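Local structure of ESSB (Geobacillus thermodenitrificans, 4ANO) at residues V27-A32 and S133-E138; L74-I79 and V110-L115; S86-A91 and E195-E200; G129-E132 and E138-D141. The protein is an integral membrane component of the type VII secretion system, this chain being its cytoplasmic part, and probably associates with copies of itself. All coordinates share one frame; numbering follows the deposited sequence.

An aromatic ring carries each of the four contacts, but its partners differ with depth. Contacts 1, 2 and 3 are buried and apolar, each setting an aliphatic carbon over a ring face, whereas contact 4 lies at the surface and sets a lysine over its ring; a water bridges the two segments in contacts 2 and 4. Contact 2 sits nearest the middle of the chain; contacts 1 and 3 lie on opposite sides of that centre, in the strand-rich and the helical part. Contacts 1 and 4 hold the same loop, the first packing it on the four-stranded sheet and the second joining its ends. Contacts 2 and 3 touch through Ile79 and Arg87, on consecutive helices.

Contact 1 (V27-A32 and S133-E138); sequences VIFQRA and SLPPDE
Phe29 meets Leu134 and Pro135 where the four-stranded antiparallel sheet is covered by the loop that follows strand 129-130. Along strand 25-30, Val27 and Phe29 pair through their backbones with Val65 and Val63 of strand 62-68, while Ile28 pairs with Val18 on the other side. This fixes the base of Phe29, whose CB is directed at the loop. With CG anti to the carbonyl carbon (chi1 -63°), the ring reaches Leu134 and lies flat beneath one of its methyl groups. Leu134 CD1 sits 3.7 Å from the centroid of the Phe29 ring and only 5° off its normal, a nearly vertical CH-pi contact, and the two side chains cross at about a right angle. Leu134 CG adds a looser touch on Phe29 CZ at 4.0 Å. The methyl is delivered from a classic beta bulge in which Ser133 and Leu134 both face Val130. A serine in place of Phe29 would probably leave Leu134 CD1 without its ring face and open a gap beneath the loop. Leu15 of helix 10-15 also packs on Phe29, and farther along the segment Arg31 bonds through NH1 to Ser59 O. Pro135, followed by a cis peptide bond to Pro136, slides past the ring in the opposite direction and approaches it obliquely, its CD 3.6 Å from Phe29 CE2.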
loop_
_atom_site.group_PDB
_atom_site.type_symbol
_atom_site.label_atom_id
_atom_site.label_comp_id
_atom_site.label_asym_id
_atom_site.label_seq_id
_atom_site.Cartn_x
_atom_site.Cartn_y
_atom_site.Cartn_z
ATOM N N VAL A 27 9.626 13.034 1.567
ATOM C CA VAL A 27 8.322 13.678 1.527
ATOM C C VAL A 27 8.461 14.958 2.367
ATOM O O VAL A 27 9.031 14.914 3.465
ATOM C CB VAL A 27 7.179 12.714 2.000
ATOM C CG1 VAL A 27 7.404 12.185 3.368
ATOM C CG2 VAL A 27 5.812 13.385 1.961
ATOM N N ILE A 28 7.839 16.027 1.880
ATOM C CA ILE A 28 7.938 17.358 2.501
ATOM C C ILE A 28 6.512 17.844 2.838
ATOM O O ILE A 28 5.617 17.893 1.962
ATOM C CB ILE A 28 8.656 18.373 1.540
ATOM C CG1 ILE A 28 10.064 17.888 1.080
ATOM C CG2 ILE A 28 8.701 19.796 2.167
ATOM C CD1 ILE A 28 10.927 17.496 2.191
ATOM N N PHE A 29 6.267 18.110 4.127
ATOM C CA PHE A 29 4.960 18.651 4.513
ATOM C C PHE A 29 5.208 20.108 5.047
ATOM O O PHE A 29 6.239 20.365 5.630
ATOM C CB PHE A 29 4.395 17.903 5.733
ATOM C CG PHE A 29 4.125 16.442 5.512
ATOM C CD1 PHE A 29 5.130 15.528 5.581
ATOM C CD2 PHE A 29 2.785 16.047 5.299
ATOM C CE1 PHE A 29 4.864 14.109 5.347
ATOM C CE2 PHE A 29 2.486 14.684 5.117
ATOM C CZ PHE A 29 3.524 13.744 5.100
ATOM N N GLN A 30 4.181 20.940 4.938
ATOM C CA GLN A 30 4.148 22.260 5.587
ATOM C C GLN A 30 3.640 22.148 6.995
ATOM O O GLN A 30 2.557 21.693 7.207
ATOM C CB GLN A 30 3.245 23.178 4.747
ATOM C CG GLN A 30 3.698 23.421 3.358
ATOM C CD GLN A 30 5.156 23.831 3.272
ATOM O OE1 GLN A 30 5.570 24.891 3.769
ATOM N NE2 GLN A 30 5.958 22.989 2.663
ATOM N N ARG A 31 4.439 22.583 7.972
ATOM C CA ARG A 31 4.128 22.431 9.363
ATOM C C ARG A 31 2.800 23.131 9.720
ATOM O O ARG A 31 2.011 22.665 10.543
ATOM C CB ARG A 31 5.288 23.005 10.178
ATOM C CG ARG A 31 5.570 22.275 11.367
ATOM C CD ARG A 31 6.744 22.955 12.160
ATOM N NE ARG A 31 6.453 22.910 13.576
ATOM C CZ ARG A 31 7.370 23.090 14.527
ATOM N NH1 ARG A 31 8.618 23.281 14.171
ATOM N NH2 ARG A 31 7.038 22.966 15.816
ATOM N N ALA A 32 2.528 24.236 9.046
ATOM C CA ALA A 32 1.371 25.018 9.314
ATOM C C ALA A 32 0.082 24.239 9.057
ATOM O O ALA A 32 -0.980 24.534 9.634
ATOM C CB ALA A 32 1.422 26.370 8.506
ATOM N N SER A 133 -1.276 13.842 14.073
ATOM C CA SER A 133 -0.022 14.486 13.897
ATOM C C SER A 133 0.390 14.678 12.419
ATOM O O SER A 133 0.805 15.742 12.024
ATOM C CB SER A 133 1.100 13.752 14.645
ATOM O OG SER A 133 0.914 13.723 16.054
ATOM N N LEU A 134 0.338 13.633 11.598
ATOM C CA LEU A 134 0.953 13.676 10.281
ATOM C C LEU A 134 0.086 12.820 9.377
ATOM O O LEU A 134 -0.177 11.699 9.659
ATOM C CB LEU A 134 2.393 13.068 10.357
ATOM C CG LEU A 134 3.147 13.154 9.040
ATOM C CD1 LEU A 134 3.640 14.664 8.972
ATOM C CD2 LEU A 134 4.374 12.255 9.059
ATOM N N PRO A 135 -0.369 13.368 8.284
ATOM C CA PRO A 135 -1.310 12.579 7.442
ATOM C C PRO A 135 -0.657 11.278 6.916
ATOM O O PRO A 135 0.499 11.266 6.564
ATOM C CB PRO A 135 -1.593 13.524 6.266
ATOM C CG PRO A 135 -1.258 14.913 6.786
ATOM C CD PRO A 135 -0.069 14.683 7.700
ATOM N N PRO A 136 -1.445 10.221 6.792
ATOM C CA PRO A 136 -2.890 10.183 7.176
ATOM C C PRO A 136 -2.973 10.195 8.700
ATOM O O PRO A 136 -2.338 9.374 9.395
ATOM C CB PRO A 136 -3.376 8.853 6.572
ATOM C CG PRO A 136 -2.113 8.010 6.576
ATOM C CD PRO A 136 -1.025 8.994 6.138
ATOM N N ASP A 137 -3.735 11.137 9.218
ATOM C CA ASP A 137 -3.693 11.399 10.684
ATOM C C ASP A 137 -4.974 11.021 11.460
ATOM O O ASP A 137 -5.101 11.337 12.633
ATOM C CB ASP A 137 -3.332 12.906 10.920
ATOM C CG ASP A 137 -4.382 13.881 10.369
ATOM O OD1 ASP A 137 -5.530 13.494 10.042
ATOM O OD2 ASP A 137 -4.067 15.077 10.183
ATOM N N GLU A 138 -5.877 10.350 10.763
ATOM C CA GLU A 138 -7.089 9.796 11.347
ATOM C C GLU A 138 -7.387 8.421 10.724
ATOM O O GLU A 138 -7.084 8.116 9.567
ATOM C CB GLU A 138 -8.272 10.756 11.131
ATOM C CG GLU A 138 -8.947 10.562 9.850
ATOM C CD GLU A 138 -8.622 11.580 8.774
ATOM O OE1 GLU A 138 -9.417 12.572 8.734
ATOM O OE2 GLU A 138 -7.686 11.302 7.931
#

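Contact 2 (L74-I79 and V110-L115); sequences LTFAAI and VCPENL
Phe76 and Pro112 bring their CA atoms within 5.8 Å of each other where strand 74-75 gives way to helix 76-80 and the chain turns through the 3-10 segment 112-114 into strand 115-117. The backbones do not bond directly here: Phe76 N stands 3.9 Å from Leu115 O, and a water bridges them, accepting from Phe76 N at 3.0 Å and donating to Leu115 O at 2.6 Å. The side chains of Phe76 and Pro112 lie alongside, pointing the same way. Phe76 has its CG anti to the backbone N (chi1 -173°), which lays one ring face against the proline, and Pro112 CB stands 3.6 Å from the centroid of the Phe76 ring, 12° off the normal, as a CH-pi contact. Pro112 CG continues over the far part of the ring toward Phe76 CZ. Leu115 CD1 comes obliquely to Phe76 CD2 at 4.2 Å. The contact lies at the edge of a three-stranded antiparallel sheet, 74-75, 115-117 and 123-125, to which Leu115 belongs and in which Leu74 still pairs with Phe117; the bridging water lies just beyond that pair. Thr151 and Leu155 of helix 141-155 also pack on Phe76, so the ring joins sheet and helix. An alanine at Phe76 is likely to strip Pro112 of its flat partner and open a gap facing helix 141-155. At the helix start Thr75 is the N-cap, its OG1 accepting from Ala78 N at 3.1 Å with an N-H...O angle of 156°.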
loop_
_atom_site.group_PDB
_atom_site.type_symbol
_atom_site.label_atom_id
_atom_site.label_comp_id
_atom_site.label_asym_id
_atom_site.label_seq_id
_atom_site.Cartn_x
_atom_site.Cartn_y
_atom_site.Cartn_z
ATOM N N LEU A 74 12.251 -4.958 -3.613
ATOM C CA LEU A 74 11.579 -4.898 -4.937
ATOM C C LEU A 74 10.384 -3.919 -4.921
ATOM O O LEU A 74 9.619 -3.841 -3.941
ATOM C CB LEU A 74 11.010 -6.288 -5.359
ATOM C CG LEU A 74 11.709 -7.607 -5.765
ATOM C CD1 LEU A 74 13.062 -7.414 -6.361
ATOM C CD2 LEU A 74 11.706 -8.644 -4.586
ATOM N N THR A 75 10.216 -3.201 -6.020
ATOM C CA THR A 75 9.111 -2.287 -6.182
ATOM C C THR A 75 7.878 -3.028 -6.520
ATOM O O THR A 75 7.897 -4.218 -6.882
ATOM C CB THR A 75 9.433 -1.348 -7.387
ATOM O OG1 THR A 75 9.564 -2.167 -8.563
ATOM C CG2 THR A 75 10.809 -0.694 -7.170
ATOM N N PHE A 76 6.765 -2.288 -6.401
ATOM C CA PHE A 76 5.476 -2.817 -6.750
ATOM C C PHE A 76 5.504 -3.253 -8.242
ATOM O O PHE A 76 5.069 -4.349 -8.594
ATOM C CB PHE A 76 4.436 -1.710 -6.551
ATOM C CG PHE A 76 3.025 -2.199 -6.737
ATOM C CD1 PHE A 76 2.421 -2.210 -8.006
ATOM C CD2 PHE A 76 2.276 -2.681 -5.632
ATOM C CE1 PHE A 76 1.130 -2.626 -8.142
ATOM C CE2 PHE A 76 0.933 -3.055 -5.773
ATOM C CZ PHE A 76 0.384 -3.026 -7.049
ATOM N N ALA A 77 6.014 -2.413 -9.117
ATOM C CA ALA A 77 6.032 -2.835 -10.535
ATOM C C ALA A 77 6.856 -4.114 -10.798
ATOM O O ALA A 77 6.451 -4.966 -11.635
ATOM C CB ALA A 77 6.377 -1.682 -11.458
ATOM N N ALA A 78 7.935 -4.366 -10.028
ATOM C CA ALA A 78 8.653 -5.618 -10.147
ATOM C C ALA A 78 7.811 -6.842 -9.774
ATOM O O ALA A 78 7.922 -7.901 -10.413
ATOM C CB ALA A 78 9.964 -5.588 -9.315
ATOM N N ILE A 79 7.025 -6.744 -8.701
ATOM C CA ILE A 79 6.169 -7.861 -8.349
ATOM C C ILE A 79 5.091 -8.086 -9.386
ATOM O O ILE A 79 4.694 -9.220 -9.638
ATOM C CB ILE A 79 5.619 -7.720 -6.897
ATOM C CG1 ILE A 79 6.793 -7.388 -5.980
ATOM C CG2 ILE A 79 4.865 -8.955 -6.530
ATOM C CD1 ILE A 79 7.883 -8.556 -5.951
ATOM N N VAL A 110 -2.454 2.951 1.640
ATOM C CA VAL A 110 -2.093 1.837 0.778
ATOM C C VAL A 110 -2.241 2.248 -0.691
ATOM O O VAL A 110 -3.321 2.618 -1.192
ATOM C CB VAL A 110 -2.963 0.593 1.064
ATOM C CG1 VAL A 110 -2.616 -0.527 0.092
ATOM C CG2 VAL A 110 -2.808 0.183 2.543
ATOM N N CYS A 111 -1.143 2.200 -1.437
ATOM C CA CYS A 111 -1.157 2.452 -2.862
ATOM C C CYS A 111 0.173 1.926 -3.417
ATOM O O CYS A 111 1.091 1.755 -2.631
ATOM C CB CYS A 111 -1.499 3.873 -3.248
ATOM S SG CYS A 111 -0.172 5.019 -2.555
ATOM N N PRO A 112 0.275 1.690 -4.727
ATOM C CA PRO A 112 1.483 1.061 -5.281
ATOM C C PRO A 112 2.731 1.911 -5.051
ATOM O O PRO A 112 3.784 1.311 -4.764
ATOM C CB PRO A 112 1.142 0.932 -6.807
ATOM C CG PRO A 112 -0.352 0.623 -6.734
ATOM C CD PRO A 112 -0.878 1.584 -5.651
ATOM N N GLU A 113 2.605 3.233 -5.032
ATOM C CA GLU A 113 3.789 4.128 -4.894
ATOM C C GLU A 113 4.355 3.980 -3.486
ATOM O O GLU A 113 5.542 4.330 -3.231
ATOM C CB GLU A 113 3.397 5.598 -5.072
ATOM C CG GLU A 113 4.567 6.504 -5.299
ATOM C CD GLU A 113 4.214 7.975 -5.496
ATOM O OE1 GLU A 113 3.069 8.442 -5.229
ATOM O OE2 GLU A 113 5.161 8.674 -5.945
ATOM N N ASN A 114 3.516 3.540 -2.557
ATOM C CA ASN A 114 3.924 3.486 -1.158
ATOM C C ASN A 114 4.369 2.130 -0.665
ATOM O O ASN A 114 4.518 1.927 0.537
ATOM C CB ASN A 114 2.791 4.018 -0.283
ATOM C CG ASN A 114 3.287 4.542 1.034
ATOM O OD1 ASN A 114 4.407 5.098 1.152
ATOM N ND2 ASN A 114 2.441 4.383 2.064
ATOM N N LEU A 115 4.530 1.188 -1.592
ATOM C CA LEU A 115 4.861 -0.150 -1.149
ATOM C C LEU A 115 6.156 -0.686 -1.751
ATOM O O LEU A 115 6.381 -0.530 -2.933
ATOM C CB LEU A 115 3.778 -1.090 -1.584
ATOM C CG LEU A 115 2.421 -1.030 -0.885
ATOM C CD1 LEU A 115 1.377 -1.868 -1.633
ATOM C CD2 LEU A 115 2.554 -1.536 0.586
HETATM O O HOH W 1 7.026 0.499 -5.268
#

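Contact 3 (S86-A91 and E195-E200); sequences SRIRAA and EKWVDE
Ile88 of helix 84-98 lodges against Trp197 and Val198 of helix 187-207 in an antiparallel helix pair. The short segments run at 156° to each other with their axes 9.7 Å apart, and the CA atoms of Ile88 and Val198 form the nearest pair of the two backbones. From Ile88 CB, which is directed at the other helix, the side chain splits its work between two neighbours. The CG2 branch, anti to the backbone N, presses on Val198, its methyl 3.6 Å from Val198 CB and a little farther from Val198 CA. The CG1 branch, anti to the carbonyl carbon (chi1 -67°), heads for the indole and passes Trp197 CD2 at 4.1 Å. From there CD1, at the tip, comes down over one face of the ring system. It lies 3.5 Å from the centroid of the Trp197 five-membered ring, only 5° off the normal, which makes a CH-pi contact on the pyrrole half of the indole. The indole itself is carried toward helix 84-98, and Ile177 of helix 176-183 and Thr156 also pack on it. At the border of the interface the extended chain of Arg89 crosses Val198 at about a right angle, with its charged end bound in a salt bridge to Glu202. The aliphatic part supplies the touch: Arg89 CG lies 3.8 Å from Val198 CG2.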
loop_
_atom_site.group_PDB
_atom_site.type_symbol
_atom_site.label_atom_id
_atom_site.label_comp_id
_atom_site.label_asym_id
_atom_site.label_seq_id
_atom_site.Cartn_x
_atom_site.Cartn_y
_atom_site.Cartn_z
ATOM N N SER A 86 1.932 -15.836 -7.649
ATOM C CA SER A 86 2.765 -15.038 -6.802
ATOM C C SER A 86 2.199 -13.650 -6.398
ATOM O O SER A 86 2.376 -13.153 -5.269
ATOM C CB SER A 86 3.949 -14.692 -7.666
ATOM O OG SER A 86 4.743 -13.817 -6.934
ATOM N N ARG A 87 1.665 -12.967 -7.396
ATOM C CA ARG A 87 0.976 -11.695 -7.062
ATOM C C ARG A 87 -0.199 -11.855 -6.100
ATOM O O ARG A 87 -0.438 -10.977 -5.245
ATOM C CB ARG A 87 0.561 -11.010 -8.364
ATOM C CG ARG A 87 1.725 -10.300 -9.081
ATOM C CD ARG A 87 1.700 -10.491 -10.621
ATOM N NE ARG A 87 0.420 -10.218 -11.307
ATOM C CZ ARG A 87 0.117 -10.705 -12.516
ATOM N NH1 ARG A 87 0.968 -11.489 -13.162
ATOM N NH2 ARG A 87 -1.062 -10.414 -13.098
ATOM N N ILE A 88 -0.985 -12.929 -6.234
ATOM C CA ILE A 88 -2.149 -13.108 -5.304
ATOM C C ILE A 88 -1.634 -13.420 -3.912
ATOM O O ILE A 88 -2.233 -12.971 -2.915
ATOM C CB ILE A 88 -3.077 -14.297 -5.710
ATOM C CG1 ILE A 88 -3.765 -13.962 -7.018
ATOM C CG2 ILE A 88 -4.171 -14.610 -4.550
ATOM C CD1 ILE A 88 -4.341 -15.281 -7.668
ATOM N N ARG A 89 -0.487 -14.116 -3.808
ATOM C CA ARG A 89 0.031 -14.446 -2.465
ATOM C C ARG A 89 0.490 -13.163 -1.823
ATOM O O ARG A 89 0.290 -12.979 -0.608
ATOM C CB ARG A 89 1.168 -15.487 -2.524
ATOM C CG ARG A 89 0.610 -16.960 -2.498
ATOM C CD ARG A 89 1.726 -18.013 -2.756
ATOM N NE ARG A 89 1.206 -19.393 -2.934
ATOM C CZ ARG A 89 1.861 -20.388 -3.566
ATOM N NH1 ARG A 89 3.068 -20.183 -4.103
ATOM N NH2 ARG A 89 1.310 -21.606 -3.681
ATOM N N ALA A 90 1.179 -12.314 -2.605
ATOM C CA ALA A 90 1.613 -11.004 -2.173
ATOM C C ALA A 90 0.476 -10.125 -1.666
ATOM O O ALA A 90 0.626 -9.393 -0.645
ATOM C CB ALA A 90 2.412 -10.276 -3.281
ATOM N N ALA A 91 -0.650 -10.214 -2.359
ATOM C CA ALA A 91 -1.839 -9.424 -2.058
ATOM C C ALA A 91 -2.457 -9.923 -0.754
ATOM O O ALA A 91 -2.876 -9.134 0.083
ATOM C CB ALA A 91 -2.840 -9.503 -3.186
ATOM N N GLU A 195 -8.605 -15.827 -0.903
ATOM C CA GLU A 195 -8.197 -17.172 -0.551
ATOM C C GLU A 195 -8.779 -18.177 -1.512
ATOM O O GLU A 195 -8.103 -19.121 -1.920
ATOM C CB GLU A 195 -8.578 -17.539 0.859
ATOM C CG GLU A 195 -7.530 -18.505 1.425
ATOM C CD GLU A 195 -6.319 -17.761 1.930
ATOM O OE1 GLU A 195 -6.519 -16.841 2.747
ATOM O OE2 GLU A 195 -5.189 -18.093 1.533
ATOM N N LYS A 196 -10.040 -17.990 -1.900
ATOM C CA LYS A 196 -10.625 -18.893 -2.897
ATOM C C LYS A 196 -9.908 -18.733 -4.246
ATOM O O LYS A 196 -9.713 -19.728 -4.997
ATOM C CB LYS A 196 -12.143 -18.682 -3.039
ATOM C CG LYS A 196 -12.848 -19.799 -3.803
ATOM C CD LYS A 196 -14.297 -19.433 -4.154
ATOM C CE LYS A 196 -14.462 -18.983 -5.612
ATOM N NZ LYS A 196 -13.811 -17.653 -5.843
ATOM N N TRP A 197 -9.504 -17.501 -4.549
ATOM C CA TRP A 197 -8.740 -17.235 -5.792
ATOM C C TRP A 197 -7.361 -17.887 -5.813
ATOM O O TRP A 197 -6.982 -18.456 -6.838
ATOM C CB TRP A 197 -8.593 -15.749 -6.014
ATOM C CG TRP A 197 -8.092 -15.381 -7.415
ATOM C CD1 TRP A 197 -7.936 -16.188 -8.525
ATOM C CD2 TRP A 197 -7.804 -14.070 -7.836
ATOM N NE1 TRP A 197 -7.491 -15.442 -9.592
ATOM C CE2 TRP A 197 -7.401 -14.134 -9.184
ATOM C CE3 TRP A 197 -7.790 -12.838 -7.185
ATOM C CZ2 TRP A 197 -7.027 -13.007 -9.893
ATOM C CZ3 TRP A 197 -7.415 -11.736 -7.878
ATOM C CH2 TRP A 197 -7.050 -11.804 -9.211
ATOM N N VAL A 198 -6.621 -17.867 -4.698
ATOM C CA VAL A 198 -5.200 -18.343 -4.743
ATOM C C VAL A 198 -5.301 -19.875 -4.907
ATOM O O VAL A 198 -4.508 -20.467 -5.663
ATOM C CB VAL A 198 -4.348 -18.003 -3.466
ATOM C CG1 VAL A 198 -4.798 -18.789 -2.268
ATOM C CG2 VAL A 198 -2.813 -18.236 -3.707
ATOM N N ASP A 199 -6.290 -20.491 -4.236
ATOM C CA ASP A 199 -6.525 -21.955 -4.371
ATOM C C ASP A 199 -6.785 -22.326 -5.833
ATOM O O ASP A 199 -6.192 -23.265 -6.367
ATOM C CB ASP A 199 -7.718 -22.473 -3.502
ATOM C CG ASP A 199 -7.390 -22.542 -1.996
ATOM O OD1 ASP A 199 -6.197 -22.429 -1.633
ATOM O OD2 ASP A 199 -8.345 -22.684 -1.162
ATOM N N GLU A 200 -7.653 -21.566 -6.503
ATOM C CA GLU A 200 -7.985 -21.815 -7.893
ATOM C C GLU A 200 -6.760 -21.708 -8.765
ATOM O O GLU A 200 -6.469 -22.577 -9.649
ATOM C CB GLU A 200 -9.069 -20.834 -8.353
ATOM C CG GLU A 200 -10.432 -21.171 -7.779
ATOM C CD GLU A 200 -11.494 -20.161 -8.160
ATOM O OE1 GLU A 200 -11.166 -19.105 -8.772
ATOM O OE2 GLU A 200 -12.675 -20.438 -7.842
#

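Contact 4 (G129-E132 and E138-D141); sequences GVKE and EWDD
Lys131 and Trp139 meet across the surface loop that links strand 129-130 to helix 141-155, drawing its two ends together with five residues between the two segments. The backbones come closest at Lys131 and Glu138, whose CA atoms are 5.5 Å apart. Lys131 holds its CG anti to the backbone N (chi1 -165°) and sends an extended chain obliquely over one face of the indole. The aliphatic end does the touching: Lys131 CE lies 4.1 Å from Trp139 CZ3 on the six-membered ring, and CD stands above the plane, displaced toward the rim. The chain then bends at chi4 (22°), and Lys131 NZ ends up 5.0 Å from the centroid of the Trp139 six-membered ring, a cation-pi attraction that is weak at most. More definite is a water that accepts from Lys131 NZ at 3.2 Å and from Trp139 N at 3.1 Å, tying the lysine's polar end to the other side's backbone. The loop runs straight into helix 141-155: Asp140 is its N-cap and accepts through OD1 from Arg143 N. On the strand side, Gly129 pairs through its backbone with Ile107 in the small two-stranded sheet of 106-107 and 129-130, and Lys131 continues the pairing with Arg105 just beyond it. Trp139 is also stacked on the ring of His101, and its side chain lies about 6 Å from a bound sodium ion.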
loop_
_atom_site.group_PDB
_atom_site.type_symbol
_atom_site.label_atom_id
_atom_site.label_comp_id
_atom_site.label_asym_id
_atom_site.label_seq_id
_atom_site.Cartn_x
_atom_site.Cartn_y
_atom_site.Cartn_z
ATOM N N GLY A 129 1.441 7.415 8.292
ATOM C CA GLY A 129 0.887 8.555 9.105
ATOM C C GLY A 129 0.931 8.302 10.611
ATOM O O GLY A 129 1.232 7.209 11.114
ATOM N N VAL A 130 0.777 9.423 11.329
ATOM C CA VAL A 130 0.705 9.409 12.774
ATOM C C VAL A 130 -0.538 10.043 13.234
ATOM O O VAL A 130 -0.880 11.171 12.878
ATOM C CB VAL A 130 1.912 10.177 13.384
ATOM C CG1 VAL A 130 1.913 10.054 14.930
ATOM C CG2 VAL A 130 3.191 9.590 12.788
ATOM N N LYS A 131 -1.296 9.250 13.990
ATOM C CA LYS A 131 -2.585 9.791 14.488
ATOM C C LYS A 131 -2.493 11.144 15.161
ATOM O O LYS A 131 -1.656 11.355 16.053
ATOM C CB LYS A 131 -3.246 8.731 15.355
ATOM C CG LYS A 131 -4.802 9.016 15.643
ATOM C CD LYS A 131 -5.317 7.977 16.688
ATOM C CE LYS A 131 -6.590 8.418 17.452
ATOM N NZ LYS A 131 -7.416 9.463 16.771
ATOM N N GLU A 132 -3.358 12.067 14.697
ATOM C CA GLU A 132 -3.469 13.484 15.196
ATOM C C GLU A 132 -2.158 14.302 14.981
ATOM O O GLU A 132 -1.917 15.330 15.636
ATOM C CB GLU A 132 -3.816 13.467 16.687
ATOM C CG GLU A 132 -5.212 13.005 17.021
ATOM C CD GLU A 132 -5.607 13.309 18.428
ATOM O OE1 GLU A 132 -5.018 12.721 19.384
ATOM O OE2 GLU A 132 -6.550 14.136 18.567
ATOM N N GLU A 138 -5.877 10.350 10.763
ATOM C CA GLU A 138 -7.089 9.796 11.347
ATOM C C GLU A 138 -7.387 8.421 10.724
ATOM O O GLU A 138 -7.084 8.116 9.567
ATOM C CB GLU A 138 -8.272 10.756 11.131
ATOM C CG GLU A 138 -8.947 10.562 9.850
ATOM C CD GLU A 138 -8.622 11.580 8.774
ATOM O OE1 GLU A 138 -9.417 12.572 8.734
ATOM O OE2 GLU A 138 -7.686 11.302 7.931
ATOM N N TRP A 139 -8.040 7.570 11.500
ATOM C CA TRP A 139 -8.553 6.353 10.887
ATOM C C TRP A 139 -9.715 6.633 9.961
ATOM O O TRP A 139 -10.575 7.482 10.261
ATOM C CB TRP A 139 -9.105 5.463 12.012
ATOM C CG TRP A 139 -8.032 4.895 12.870
ATOM C CD1 TRP A 139 -6.843 4.321 12.453
ATOM C CD2 TRP A 139 -8.055 4.813 14.296
ATOM N NE1 TRP A 139 -6.127 3.897 13.556
ATOM C CE2 TRP A 139 -6.843 4.194 14.698
ATOM C CE3 TRP A 139 -9.000 5.173 15.278
ATOM C CZ2 TRP A 139 -6.537 3.953 16.069
ATOM C CZ3 TRP A 139 -8.694 4.943 16.646
ATOM C CH2 TRP A 139 -7.466 4.348 17.022
ATOM N N ASP A 140 -9.767 5.835 8.877
ATOM C CA ASP A 140 -10.936 5.842 7.962
ATOM C C ASP A 140 -10.923 4.461 7.341
ATOM O O ASP A 140 -10.207 4.184 6.362
ATOM C CB ASP A 140 -10.793 6.979 6.954
ATOM C CG ASP A 140 -11.939 7.042 6.014
ATOM O OD1 ASP A 140 -12.647 6.021 5.840
ATOM O OD2 ASP A 140 -12.119 8.145 5.432
ATOM N N ASP A 141 -11.672 3.576 7.973
ATOM C CA ASP A 141 -11.678 2.196 7.485
ATOM C C ASP A 141 -12.186 2.021 6.081
ATOM O O ASP A 141 -11.734 1.148 5.379
ATOM C CB ASP A 141 -12.405 1.287 8.422
ATOM C CG ASP A 141 -11.679 1.152 9.702
ATOM O OD1 ASP A 141 -10.431 1.398 9.658
ATOM O OD2 ASP A 141 -12.323 0.857 10.714
HETATM O O HOH W 2 -9.115 8.748 14.144
#